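Local coordinates for fimbrial protein MyfA (Yersinia enterocolitica, PDB 5LN8) that forms, as the major subunit, the shaft of Myf fimbriae, adhesive surface fibres of pathogenic strains, and binds galactose in a pocket on its immunoglobulin-like fold, at residues A[37-42]-A[70-75]; A[98-103]-A[121-126]. One frame throughout, in Å; residues are numbered along the deposited sequence.

Interaction 1: A[37-42]-A[70-75]. With GAL (beta-D-galactopyranose), chain C.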
ATOM      1  N   TRP A  37      -7.581  -3.716 -10.489  1.00 10.26           N
ATOM      2  CA  TRP A  37      -6.394  -4.134  -9.745  1.00 10.51           C
ATOM      3  C   TRP A  37      -6.710  -4.579  -8.322  1.00  9.77           C
ATOM      4  O   TRP A  37      -7.658  -4.088  -7.706  1.00  9.98           O
ATOM      5  CB  TRP A  37      -5.385  -2.981  -9.646  1.00 10.82           C
ATOM      6  CG  TRP A  37      -5.045  -2.305 -10.937  1.00 10.55           C
ATOM      7  CD1 TRP A  37      -5.712  -1.270 -11.518  1.00 10.49           C
ATOM      8  CD2 TRP A  37      -3.935  -2.599 -11.792  1.00 11.46           C
ATOM      9  NE1 TRP A  37      -5.092  -0.904 -12.685  1.00 13.02           N
ATOM     10  CE2 TRP A  37      -3.996  -1.705 -12.878  1.00 11.70           C
ATOM     11  CE3 TRP A  37      -2.896  -3.533 -11.746  1.00 11.44           C
ATOM     12  CZ2 TRP A  37      -3.061  -1.722 -13.914  1.00 12.05           C
ATOM     13  CZ3 TRP A  37      -1.973  -3.546 -12.770  1.00 11.65           C
ATOM     14  CH2 TRP A  37      -2.060  -2.650 -13.841  1.00 11.44           C
ATOM     15  N   ASN A  38      -5.900  -5.500  -7.813  1.00  8.64           N
ATOM     16  CA  ASN A  38      -5.880  -5.826  -6.394  1.00  8.52           C
ATOM     17  C   ASN A  38      -4.525  -5.418  -5.827  1.00  9.14           C
ATOM     18  O   ASN A  38      -3.518  -5.444  -6.530  1.00  9.19           O
ATOM     19  CB  ASN A  38      -6.081  -7.329  -6.139  1.00  7.73           C
ATOM     20  CG  ASN A  38      -7.471  -7.833  -6.511  1.00 11.11           C
ATOM     21  OD1 ASN A  38      -8.487  -7.176  -6.268  1.00 11.98           O
ATOM     22  ND2 ASN A  38      -7.515  -9.030  -7.083  1.00  8.88           N
ATOM     23  N   VAL A  39      -4.505  -5.036  -4.556  1.00  8.60           N
ATOM     24  CA  VAL A  39      -3.261  -4.910  -3.816  1.00  9.21           C
ATOM     25  C   VAL A  39      -3.425  -5.739  -2.550  1.00  9.15           C
ATOM     26  O   VAL A  39      -4.116  -5.321  -1.612  1.00  8.72           O
ATOM     27  CB  VAL A  39      -2.951  -3.456  -3.455  1.00 11.17           C
ATOM     28  CG1 VAL A  39      -1.611  -3.384  -2.754  1.00 10.56           C
ATOM     29  CG2 VAL A  39      -2.957  -2.568  -4.694  1.00  9.49           C
ATOM     30  N   ARG A  40      -2.812  -6.923  -2.542  1.00  8.21           N
ATOM     31  CA  ARG A  40      -2.974  -7.882  -1.453  1.00 10.71           C
ATOM     32  C   ARG A  40      -1.765  -7.862  -0.522  1.00  9.36           C
ATOM     33  O   ARG A  40      -0.661  -8.165  -0.946  1.00 10.10           O
ATOM     34  CB  ARG A  40      -3.186  -9.300  -2.003  1.00 11.03           C
ATOM     35  CG  ARG A  40      -4.429  -9.474  -2.879  1.00 10.33           C
ATOM     36  CD  ARG A  40      -4.700 -10.949  -3.174  1.00 14.52           C
ATOM     37  NE  ARG A  40      -5.917 -11.189  -3.955  1.00 14.75           N
ATOM     38  CZ  ARG A  40      -7.143 -11.259  -3.439  1.00 14.45           C
ATOM     39  NH1 ARG A  40      -7.329 -11.084  -2.142  1.00 15.01           N
ATOM     40  NH2 ARG A  40      -8.191 -11.494  -4.217  1.00 16.40           N
ATOM     41  N   PRO A  41      -1.972  -7.482   0.746  1.00  9.47           N
ATOM     42  CA  PRO A  41      -0.858  -7.534   1.692  1.00  9.50           C
ATOM     43  C   PRO A  41      -0.398  -8.971   1.856  1.00 10.38           C
ATOM     44  O   PRO A  41      -1.214  -9.892   1.803  1.00 10.38           O
ATOM     45  CB  PRO A  41      -1.478  -7.031   2.997  1.00 11.00           C
ATOM     46  CG  PRO A  41      -2.669  -6.220   2.570  1.00 11.87           C
ATOM     47  CD  PRO A  41      -3.191  -6.910   1.345  1.00 12.06           C
ATOM     48  N   THR A  42       0.904  -9.164   2.023  1.00  9.27           N
ATOM     49  CA  THR A  42       1.466 -10.496   2.164  1.00 10.98           C
ATOM     50  C   THR A  42       2.325 -10.585   3.413  1.00 11.88           C
ATOM     51  O   THR A  42       2.789  -9.571   3.922  1.00  9.85           O
ATOM     52  CB  THR A  42       2.350 -10.835   0.964  1.00 11.30           C
ATOM     53  OG1 THR A  42       3.427  -9.895   0.895  1.00 12.30           O
ATOM     54  CG2 THR A  42       1.557 -10.793  -0.313  1.00 10.02           C
ATOM     55  N   ASP A  70      -9.614  -7.834   3.389  1.00 13.66           N
ATOM     56  CA  ASP A  70      -8.188  -8.054   3.595  1.00 13.61           C
ATOM     57  C   ASP A  70      -7.292  -7.546   2.467  1.00 13.97           C
ATOM     58  O   ASP A  70      -6.118  -7.911   2.394  1.00 13.44           O
ATOM     59  CB  ASP A  70      -7.926  -9.544   3.793  1.00 15.13           C
ATOM     60  CG  ASP A  70      -8.468 -10.390   2.661  1.00 16.08           C
ATOM     61  OD1 ASP A  70      -8.733  -9.861   1.568  1.00 14.98           O
ATOM     62  OD2 ASP A  70      -8.625 -11.608   2.873  1.00 26.07           O
ATOM     63  N   HIS A  71      -7.832  -6.716   1.585  1.00 12.07           N
ATOM     64  CA  HIS A  71      -7.056  -6.244   0.444  1.00 12.42           C
ATOM     65  C   HIS A  71      -7.659  -5.005  -0.196  1.00 10.42           C
ATOM     66  O   HIS A  71      -8.862  -4.788  -0.116  1.00 11.78           O
ATOM     67  CB  HIS A  71      -6.900  -7.363  -0.593  1.00 11.30           C
ATOM     68  CG  HIS A  71      -8.170  -7.716  -1.315  1.00 13.20           C
ATOM     69  ND1 HIS A  71      -9.138  -8.518  -0.759  1.00 14.20           N
ATOM     70  CD2 HIS A  71      -8.614  -7.391  -2.550  1.00 13.64           C
ATOM     71  CE1 HIS A  71     -10.136  -8.665  -1.619  1.00 13.85           C
ATOM     72  NE2 HIS A  71      -9.843  -7.985  -2.711  1.00 12.29           N
ATOM     73  N   TRP A  72      -6.814  -4.188  -0.817  1.00  9.70           N
ATOM     74  CA  TRP A  72      -7.306  -3.063  -1.603  1.00  8.91           C
ATOM     75  C   TRP A  72      -7.631  -3.525  -3.029  1.00 10.10           C
ATOM     76  O   TRP A  72      -7.094  -4.530  -3.505  1.00  8.87           O
ATOM     77  CB  TRP A  72      -6.324  -1.878  -1.605  1.00  8.66           C
ATOM     78  CG  TRP A  72      -6.096  -1.282  -0.241  1.00  9.06           C
ATOM     79  CD1 TRP A  72      -6.883  -0.369   0.398  1.00  9.48           C
ATOM     80  CD2 TRP A  72      -5.012  -1.568   0.658  1.00  8.44           C
ATOM     81  NE1 TRP A  72      -6.356  -0.070   1.632  1.00  9.34           N
ATOM     82  CE2 TRP A  72      -5.206  -0.791   1.811  1.00  8.94           C
ATOM     83  CE3 TRP A  72      -3.895  -2.402   0.586  1.00  8.59           C
ATOM     84  CZ2 TRP A  72      -4.328  -0.826   2.893  1.00 10.14           C
ATOM     85  CZ3 TRP A  72      -3.027  -2.435   1.655  1.00  9.51           C
ATOM     86  CH2 TRP A  72      -3.245  -1.652   2.791  1.00  9.63           C
ATOM     87  N   TRP A  73      -8.539  -2.808  -3.685  1.00  9.21           N
ATOM     88  CA  TRP A  73      -8.949  -3.114  -5.055  1.00  9.47           C
ATOM     89  C   TRP A  73      -9.564  -1.882  -5.694  1.00 11.30           C
ATOM     90  O   TRP A  73      -9.977  -0.951  -4.999  1.00 10.51           O
ATOM     91  CB  TRP A  73      -9.945  -4.281  -5.105  1.00 10.51           C
ATOM     92  CG  TRP A  73     -11.300  -3.962  -4.525  1.00 11.48           C
ATOM     93  CD1 TRP A  73     -11.647  -3.968  -3.210  1.00 12.77           C
ATOM     94  CD2 TRP A  73     -12.484  -3.604  -5.247  1.00 12.43           C
ATOM     95  NE1 TRP A  73     -12.968  -3.627  -3.064  1.00 11.67           N
ATOM     96  CE2 TRP A  73     -13.507  -3.401  -4.305  1.00 12.84           C
ATOM     97  CE3 TRP A  73     -12.779  -3.441  -6.603  1.00 13.27           C
ATOM     98  CZ2 TRP A  73     -14.805  -3.043  -4.672  1.00 12.47           C
ATOM     99  CZ3 TRP A  73     -14.067  -3.077  -6.966  1.00 12.78           C
ATOM    100  CH2 TRP A  73     -15.062  -2.890  -6.004  1.00 12.97           C
ATOM    101  N   ILE A  74      -9.610  -1.882  -7.020  1.00 10.05           N
ATOM    102  CA  ILE A  74     -10.286  -0.831  -7.766  1.00 13.12           C
ATOM    103  C   ILE A  74     -10.599  -1.324  -9.173  1.00 13.54           C
ATOM    104  O   ILE A  74      -9.790  -2.015  -9.790  1.00 11.55           O
ATOM    105  CB  ILE A  74      -9.442   0.472  -7.817  1.00 13.39           C
ATOM    106  CG1 ILE A  74     -10.233   1.615  -8.456  1.00 13.76           C
ATOM    107  CG2 ILE A  74      -8.132   0.240  -8.547  1.00 12.87           C
ATOM    108  CD1 ILE A  74      -9.492   2.941  -8.421  1.00 16.80           C
ATOM    109  N   ASP A  75     -11.791  -1.007  -9.658  1.00 11.75           N
ATOM    110  CA  ASP A  75     -12.084  -1.184 -11.060  1.00 12.88           C
ATOM    111  C   ASP A  75     -11.597   0.068 -11.781  1.00 15.67           C
ATOM    112  O   ASP A  75     -12.119   1.163 -11.562  1.00 14.43           O
ATOM    113  CB  ASP A  75     -13.581  -1.374 -11.270  1.00 13.75           C
ATOM    114  CG  ASP A  75     -14.073  -2.704 -10.766  1.00 13.42           C
ATOM    115  OD1 ASP A  75     -13.244  -3.610 -10.590  1.00 13.52           O
ATOM    116  OD2 ASP A  75     -15.294  -2.839 -10.560  1.00 13.56           O
TER
HETATM  117  C1  GAL C 201     -14.442  -6.823  -5.895  1.00 15.53           C
HETATM  118  C2  GAL C 201     -13.198  -7.552  -5.316  1.00 16.66           C
HETATM  119  C3  GAL C 201     -11.968  -7.248  -6.189  1.00 17.33           C
HETATM  120  C4  GAL C 201     -12.244  -7.662  -7.650  1.00 16.30           C
HETATM  121  C5  GAL C 201     -13.568  -7.040  -8.137  1.00 16.75           C
HETATM  122  C6  GAL C 201     -14.041  -7.564  -9.499  1.00 19.30           C
HETATM  123  O1  GAL C 201     -15.575  -7.102  -5.164  1.00 16.98           O
HETATM  124  O2  GAL C 201     -12.902  -7.197  -3.948  1.00 16.49           O
HETATM  125  O3  GAL C 201     -10.800  -7.931  -5.744  1.00 17.24           O
HETATM  126  O4  GAL C 201     -12.289  -9.080  -7.791  1.00 18.54           O
HETATM  127  O5  GAL C 201     -14.671  -7.268  -7.225  1.00 17.97           O
HETATM  128  O6  GAL C 201     -15.168  -6.874  -9.984  1.00 20.11           O
HETATM  129  O   HOH W   1      -5.793 -10.536   0.232  1.00 15.77           O
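Trp37 and Ile74 exchange two backbone hydrogen bonds, Trp37 N to Ile74 O at 2.9 Å and Ile74 N to Trp37 O, and Val39 pairs with Trp72 in the same way. The two strand segments run at 178° to each other, so the ladder is antiparallel, with Asn38 and Trp73 as the non-hydrogen-bonded pair between. Apolar contacts follow on the face bearing Trp37, Val39, Trp72 and Ile74: Trp37 CD1 meets Ile74 CG2, and Val39 CB lies 4.2 Å from Trp72 CB. Beyond the ladder, Pro41 CG approaches Trp72 CZ3.

Arg40 lies alongside the imidazole of His71, its NH1 over one ring face near the rim, with the planes 38° apart; Arg40 NE is salt-bridged to Glu105. In the ring plane, His71 ND1 donates to Asp70 OD1 at 2.7 Å, which fixes the ring's rotation and presents NE2 to the sugar.

Galactose O3 accepts from His71 NE2 at 3.2 Å and donates to Asn38 OD1 at 2.5 Å, a very short bond. CG of Trp73 sits between its backbone N and carbonyl carbon (chi1 69°), and the indole faces the C1, C3 and C5 side of the pyranose, C1 above its centre. Lys35 and Asp68 also hydrogen-bond the sugar; Asp75, Tyr107 and Pro115 line the pocket too. Such an aromatic stack with polar grips on the hydroxyls is common in carbohydrate-binding sites.

Interaction 2: A[98-103]-A[121-126]; sequences YQFTGR and KDISAT
Gln99 reaches across to Ser124 and Thr126, and its side chain can be followed atom by atom. CB lies 3.9 Å from Thr126 OG1. With CG anti to the backbone N (chi1 -180°), that carbon lies 3.8 Å from Ala125 O, and the extended chain carries CD to 4.0 Å from Ser124 OG. At the tip, NE2 donates to a water at 2.9 Å, and that water also hydrogen-bonds Ser124 OG and Thr126 OG1, so one solvent molecule joins three side chains on this face.

Four backbone hydrogen bonds support the ladder, two each in the pairs Phe100 with Ala125 and Gly102 with Ile123; the shortest is Ile123 N to Gly102 O at 2.7 Å. Gly102 has no side chain, and Ile123 CG1 packs 3.5 Å from Gly102 O; Ile123 CD1 lies 4.3 Å from Phe100 CE2, at the ring edge. At the far end a second water links Arg103 NH1 to Asp122 OD1, while Arg103 NE pairs with Glu105.

Strand 117-128 is probably the fused donor strand, consistent with donor-strand complementation of an Ig-like fold, which would make its hairpin with strand 97-107 a product of the construct. Strand 36-51 flanks strand 97-107, and beneath the inner face Phe100 and Ala125 pack on Phe24 of strand 21-29, with Ile123 and Ala125 touching Phe5 of strand 2-7.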
ATOM      1  N   TYR A  98       9.575   0.487   9.074  1.00 15.16           N
ATOM      2  CA  TYR A  98       8.356  -0.279   8.875  1.00 15.68           C
ATOM      3  C   TYR A  98       8.266  -0.804   7.452  1.00 15.96           C
ATOM      4  O   TYR A  98       8.285  -0.034   6.489  1.00 13.94           O
ATOM      5  CB  TYR A  98       7.135   0.587   9.181  1.00 12.97           C
ATOM      6  CG  TYR A  98       6.921   0.908  10.640  1.00 13.96           C
ATOM      7  CD1 TYR A  98       6.074   0.137  11.419  1.00 13.91           C
ATOM      8  CD2 TYR A  98       7.554   1.988  11.239  1.00 15.58           C
ATOM      9  CE1 TYR A  98       5.866   0.423  12.748  1.00 12.93           C
ATOM     10  CE2 TYR A  98       7.350   2.281  12.572  1.00 17.37           C
ATOM     11  CZ  TYR A  98       6.504   1.492  13.321  1.00 16.18           C
ATOM     12  OH  TYR A  98       6.290   1.771  14.648  1.00 17.98           O
ATOM     13  N   GLN A  99       8.160  -2.119   7.320  1.00 14.97           N
ATOM     14  CA  GLN A  99       8.065  -2.725   6.008  1.00 13.47           C
ATOM     15  C   GLN A  99       6.638  -3.084   5.634  1.00 12.28           C
ATOM     16  O   GLN A  99       5.894  -3.630   6.450  1.00 12.88           O
ATOM     17  CB  GLN A  99       8.910  -3.986   5.940  1.00 13.97           C
ATOM     18  CG  GLN A  99       8.836  -4.639   4.590  1.00 14.59           C
ATOM     19  CD  GLN A  99       9.867  -5.706   4.420  1.00 14.74           C
ATOM     20  OE1 GLN A  99       9.877  -6.684   5.155  1.00 17.27           O
ATOM     21  NE2 GLN A  99      10.749  -5.528   3.446  1.00 16.20           N
ATOM     22  N   PHE A 100       6.256  -2.755   4.405  1.00 10.90           N
ATOM     23  CA  PHE A 100       5.054  -3.323   3.829  1.00 10.24           C
ATOM     24  C   PHE A 100       5.431  -4.225   2.671  1.00 10.88           C
ATOM     25  O   PHE A 100       6.176  -3.823   1.778  1.00 10.55           O
ATOM     26  CB  PHE A 100       4.076  -2.260   3.343  1.00 10.00           C
ATOM     27  CG  PHE A 100       2.842  -2.842   2.713  1.00  9.83           C
ATOM     28  CD1 PHE A 100       1.769  -3.246   3.500  1.00  9.83           C
ATOM     29  CD2 PHE A 100       2.764  -3.021   1.341  1.00  9.99           C
ATOM     30  CE1 PHE A 100       0.636  -3.797   2.927  1.00 10.75           C
ATOM     31  CE2 PHE A 100       1.635  -3.577   0.761  1.00  8.92           C
ATOM     32  CZ  PHE A 100       0.571  -3.968   1.559  1.00 10.06           C
ATOM     33  N   THR A 101       4.908  -5.446   2.697  1.00 10.87           N
ATOM     34  CA  THR A 101       5.055  -6.357   1.577  1.00  9.92           C
ATOM     35  C   THR A 101       3.686  -6.716   1.050  1.00  9.84           C
ATOM     36  O   THR A 101       2.744  -6.939   1.819  1.00  9.40           O
ATOM     37  CB  THR A 101       5.792  -7.643   1.963  1.00 11.27           C
ATOM     38  OG1 THR A 101       5.025  -8.369   2.931  1.00 12.48           O
ATOM     39  CG2 THR A 101       7.168  -7.314   2.534  1.00 12.27           C
ATOM     40  N   GLY A 102       3.574  -6.763  -0.268  1.00  9.66           N
ATOM     41  CA  GLY A 102       2.308  -7.094  -0.877  1.00 10.77           C
ATOM     42  C   GLY A 102       2.445  -7.723  -2.240  1.00 10.04           C
ATOM     43  O   GLY A 102       3.552  -7.877  -2.754  1.00 10.07           O
ATOM     44  N   ARG A 103       1.305  -8.093  -2.812  1.00  9.67           N
ATOM     45  CA  ARG A 103       1.239  -8.562  -4.188  1.00 10.32           C
ATOM     46  C   ARG A 103       0.192  -7.768  -4.987  1.00 10.66           C
ATOM     47  O   ARG A 103      -0.985  -7.753  -4.635  1.00 10.00           O
ATOM     48  CB  ARG A 103       0.918 -10.059  -4.232  1.00 10.66           C
ATOM     49  CG  ARG A 103       0.949 -10.627  -5.639  1.00 11.98           C
ATOM     50  CD  ARG A 103       0.770 -12.133  -5.671  1.00 12.95           C
ATOM     51  NE  ARG A 103      -0.584 -12.538  -5.314  1.00 12.34           N
ATOM     52  CZ  ARG A 103      -0.929 -12.955  -4.105  1.00 13.46           C
ATOM     53  NH1 ARG A 103      -0.018 -13.025  -3.147  1.00 12.88           N
ATOM     54  NH2 ARG A 103      -2.180 -13.307  -3.853  1.00 14.41           N
ATOM     55  N   LYS A 121       2.596  -9.038  -9.425  1.00 10.95           N
ATOM     56  CA  LYS A 121       3.954  -8.677  -9.017  1.00 12.00           C
ATOM     57  C   LYS A 121       4.058  -8.381  -7.519  1.00 11.62           C
ATOM     58  O   LYS A 121       3.205  -7.690  -6.965  1.00  9.78           O
ATOM     59  CB  LYS A 121       4.429  -7.455  -9.805  1.00 12.96           C
ATOM     60  CG  LYS A 121       5.932  -7.175  -9.685  1.00 16.85           C
ATOM     61  CD  LYS A 121       6.319  -5.855 -10.354  1.00 19.33           C
ATOM     62  CE  LYS A 121       6.012  -5.839 -11.836  1.00 19.94           C
ATOM     63  NZ  LYS A 121       6.956  -6.669 -12.630  1.00 22.76           N
ATOM     64  N   ASP A 122       5.103  -8.897  -6.873  1.00 11.48           N
ATOM     65  CA  ASP A 122       5.378  -8.571  -5.474  1.00 12.33           C
ATOM     66  C   ASP A 122       5.759  -7.111  -5.349  1.00 11.68           C
ATOM     67  O   ASP A 122       6.400  -6.552  -6.240  1.00 12.48           O
ATOM     68  CB  ASP A 122       6.542  -9.405  -4.941  1.00 13.27           C
ATOM     69  CG  ASP A 122       6.103 -10.701  -4.314  1.00 14.78           C
ATOM     70  OD1 ASP A 122       4.894 -10.890  -4.077  1.00 11.90           O
ATOM     71  OD2 ASP A 122       6.994 -11.528  -4.042  1.00 14.77           O
ATOM     72  N   ILE A 123       5.364  -6.497  -4.239  1.00 10.98           N
ATOM     73  CA  ILE A 123       5.820  -5.155  -3.912  1.00 11.78           C
ATOM     74  C   ILE A 123       6.306  -5.117  -2.478  1.00 11.37           C
ATOM     75  O   ILE A 123       5.789  -5.833  -1.614  1.00 10.56           O
ATOM     76  CB  ILE A 123       4.726  -4.074  -4.132  1.00 10.74           C
ATOM     77  CG1 ILE A 123       3.450  -4.421  -3.365  1.00  9.34           C
ATOM     78  CG2 ILE A 123       4.428  -3.923  -5.593  1.00 13.78           C
ATOM     79  CD1 ILE A 123       2.374  -3.351  -3.455  1.00  9.65           C
ATOM     80  N   SER A 124       7.311  -4.281  -2.240  1.00 11.14           N
ATOM     81  CA  SER A 124       7.930  -4.170  -0.933  1.00 12.46           C
ATOM     82  C   SER A 124       8.584  -2.807  -0.793  1.00 13.93           C
ATOM     83  O   SER A 124       9.228  -2.320  -1.717  1.00 13.51           O
ATOM     84  CB  SER A 124       8.986  -5.266  -0.755  1.00 14.14           C
ATOM     85  OG  SER A 124       9.663  -5.128   0.478  1.00 18.06           O
ATOM     86  N   ALA A 125       8.420  -2.192   0.370  1.00 13.52           N
ATOM     87  CA  ALA A 125       9.107  -0.946   0.671  1.00 14.47           C
ATOM     88  C   ALA A 125       9.134  -0.728   2.168  1.00 14.24           C
ATOM     89  O   ALA A 125       8.325  -1.292   2.909  1.00 13.25           O
ATOM     90  CB  ALA A 125       8.457   0.239  -0.034  1.00 13.88           C
ATOM     91  N   THR A 126      10.079   0.094   2.598  1.00 14.28           N
ATOM     92  CA  THR A 126      10.322   0.317   4.009  1.00 15.36           C
ATOM     93  C   THR A 126      10.298   1.801   4.302  1.00 15.66           C
ATOM     94  O   THR A 126      11.002   2.579   3.663  1.00 16.53           O
ATOM     95  CB  THR A 126      11.674  -0.259   4.412  1.00 17.32           C
ATOM     96  OG1 THR A 126      11.599  -1.692   4.403  1.00 16.20           O
ATOM     97  CG2 THR A 126      12.083   0.228   5.796  1.00 17.53           C
TER
HETATM   98  O   HOH W   2      11.324  -3.182   1.878  1.00 18.28           O
HETATM   99  O   HOH W   3       3.097 -13.072  -3.413  1.00 12.70           O

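From the N terminus, the chain passes through strands 2-7 and 21-29 before entering strand 36-51, where residues 37-42 open interaction 1. That contact closes with residues 70-75, enclosing a loop of 27 residues. Strand 80-87 follows, and only then does interaction 2 open at 98-103, closing at 121-126 after 17 residues, across the probable fusion to the donor strand. The two closures are therefore in series, neither nested nor crossed. In space, however, their centres lie 12 Å apart within one sheet, because strands 36-51 and 97-107 are neighbours: Arg40 O meets Arg103 N at 2.7 Å, probably a hydrogen bond. Together they link strands 72-75, 36-51, 97-107 and 117-128 side by side.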